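Local coordinates for tryptophan--tRNA ligase (PDB 2YY5), which catalyses the ATP-dependent attachment of tryptophan to its cognate tRNA, as a homodimeric class I aminoacyl-tRNA synthetase, at residues E307-R311 with E312-N316. The protein carries 1 engineered substitution. Numbering follows the deposited sequence.
Sequences EQISR and EQVFN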
loop_
_atom_site.group_PDB
_atom_site.type_symbol
_atom_site.label_atom_id
_atom_site.label_comp_id
_atom_site.label_asym_id
_atom_site.label_seq_id
_atom_site.Cartn_x
_atom_site.Cartn_y
_atom_site.Cartn_z
ATOM N N GLU B 307 31.608 -4.786 14.460
ATOM C CA GLU B 307 31.963 -3.685 15.348
ATOM C C GLU B 307 32.801 -2.617 14.632
ATOM O O GLU B 307 32.700 -1.424 14.933
ATOM C CB GLU B 307 32.732 -4.244 16.543
ATOM C CG GLU B 307 33.101 -3.237 17.603
ATOM C CD GLU B 307 34.028 -3.836 18.641
ATOM O OE1 GLU B 307 33.663 -4.871 19.242
ATOM O OE2 GLU B 307 35.123 -3.275 18.852
ATOM N N GLN B 308 33.621 -3.058 13.682
ATOM C CA GLN B 308 34.477 -2.165 12.916
ATOM C C GLN B 308 33.687 -1.229 12.003
ATOM O O GLN B 308 34.109 -0.097 11.757
ATOM C CB GLN B 308 35.458 -2.985 12.079
ATOM C CG GLN B 308 36.489 -3.738 12.897
ATOM C CD GLN B 308 37.132 -4.868 12.119
ATOM O OE1 GLN B 308 37.648 -4.669 11.015
ATOM N NE2 GLN B 308 37.108 -6.066 12.693
ATOM N N ILE B 309 32.546 -1.695 11.503
ATOM C CA ILE B 309 31.715 -0.884 10.615
ATOM C C ILE B 309 31.179 0.344 11.360
ATOM O O ILE B 309 30.679 0.221 12.479
ATOM C CB ILE B 309 30.536 -1.717 10.069
ATOM C CG1 ILE B 309 31.066 -3.010 9.437
ATOM C CG2 ILE B 309 29.749 -0.904 9.050
ATOM C CD1 ILE B 309 32.028 -2.795 8.285
ATOM N N SER B 310 31.281 1.518 10.734
ATOM C CA SER B 310 30.835 2.774 11.350
ATOM C C SER B 310 29.515 3.329 10.829
ATOM O O SER B 310 29.084 3.010 9.718
ATOM C CB SER B 310 31.885 3.858 11.151
ATOM O OG SER B 310 31.824 4.364 9.831
ATOM N N ARG B 311 28.908 4.200 11.636
ATOM C CA ARG B 311 27.638 4.841 11.307
ATOM C C ARG B 311 27.710 5.507 9.926
ATOM O O ARG B 311 26.855 5.264 9.070
ATOM C CB ARG B 311 27.294 5.896 12.368
ATOM C CG ARG B 311 25.804 6.130 12.576
ATOM C CD ARG B 311 25.312 5.423 13.834
ATOM N NE ARG B 311 23.880 5.136 13.774
ATOM C CZ ARG B 311 23.181 4.574 14.756
ATOM N NH1 ARG B 311 21.882 4.348 14.598
ATOM N NH2 ARG B 311 23.771 4.247 15.897
ATOM N N GLU B 312 28.721 6.354 9.726
ATOM C CA GLU B 312 28.925 7.055 8.453
ATOM C C GLU B 312 28.962 6.051 7.302
ATOM O O GLU B 312 28.362 6.267 6.249
ATOM C CB GLU B 312 30.242 7.854 8.486
ATOM C CG GLU B 312 31.450 7.057 9.012
ATOM C CD GLU B 312 32.604 6.932 8.011
ATOM O OE1 GLU B 312 33.595 6.231 8.330
ATOM O OE2 GLU B 312 32.525 7.530 6.915
ATOM N N GLN B 313 29.677 4.954 7.520
ATOM C CA GLN B 313 29.796 3.903 6.527
ATOM C C GLN B 313 28.426 3.360 6.138
ATOM O O GLN B 313 28.143 3.136 4.962
ATOM C CB GLN B 313 30.669 2.771 7.071
ATOM C CG GLN B 313 32.151 3.020 6.880
ATOM C CD GLN B 313 33.013 1.936 7.486
ATOM O OE1 GLN B 313 32.734 0.747 7.336
ATOM N NE2 GLN B 313 34.078 2.339 8.162
ATOM N N VAL B 314 27.577 3.143 7.131
ATOM C CA VAL B 314 26.249 2.631 6.867
ATOM C C VAL B 314 25.456 3.629 6.040
ATOM O O VAL B 314 24.816 3.266 5.049
ATOM C CB VAL B 314 25.488 2.354 8.176
ATOM C CG1 VAL B 314 23.999 2.077 7.870
ATOM C CG2 VAL B 314 26.137 1.167 8.899
ATOM N N PHE B 315 25.520 4.889 6.453
ATOM C CA PHE B 315 24.805 5.946 5.774
ATOM C C PHE B 315 25.215 6.096 4.311
ATOM O O PHE B 315 24.358 6.134 3.429
ATOM C CB PHE B 315 25.004 7.275 6.506
ATOM C CG PHE B 315 24.254 8.408 5.887
ATOM C CD1 PHE B 315 22.863 8.453 5.953
ATOM C CD2 PHE B 315 24.925 9.401 5.179
ATOM C CE1 PHE B 315 22.148 9.469 5.318
ATOM C CE2 PHE B 315 24.217 10.426 4.538
ATOM C CZ PHE B 315 22.830 10.455 4.609
ATOM N N ASN B 316 26.517 6.177 4.050
ATOM C CA ASN B 316 26.997 6.333 2.675
ATOM C C ASN B 316 26.608 5.126 1.823
ATOM O O ASN B 316 26.249 5.253 0.636
ATOM C CB ASN B 316 28.526 6.508 2.647
ATOM C CG ASN B 316 29.004 7.660 3.519
ATOM O OD1 ASN B 316 28.395 8.731 3.537
ATOM N ND2 ASN B 316 30.109 7.447 4.239
#
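Ser310 caps the N-terminus of helix 311-340, in a local contact at the surface joint where the chain leaves helix 284-308 and turns into the next helix. Ser310 is the N-cap residue. Its OG accepts from the backbone N of Gln313 at 3.2 Å. The side chain reaches that N-H because OG sits between the backbone N and the carbonyl carbon (chi1 77°). The model is crowded around this hydroxyl, so its exact place is uncertain. The main-chain bonds of the first turn start at once: Val314 N donates to Ser310 O at 3.0 Å, and Phe315 N donates to Arg311 O, also at 3.0 Å.

Ile309 adds an apolar contact across the joint. Its CG2 meets CG2 of Val314 at 4.2 Å, the two side chains crossing at about a right angle. The Ile309 CD1 methyl also lies 3.7 Å from OE1 of Gln313. Both Ile309 and Val314 rest on helix 54-71, where Val314 touches Phe62 and Val65. Arg311 forms a cation-pi contact with Phe62 and packs on Ile347 of the second subunit.

On the apolar side, the joint between the two helices thus lies against helix 54-71. On the polar side, the Ser310 hydroxyl probably offers an acceptor to an N-H of the first helical turn, as an N-cap does.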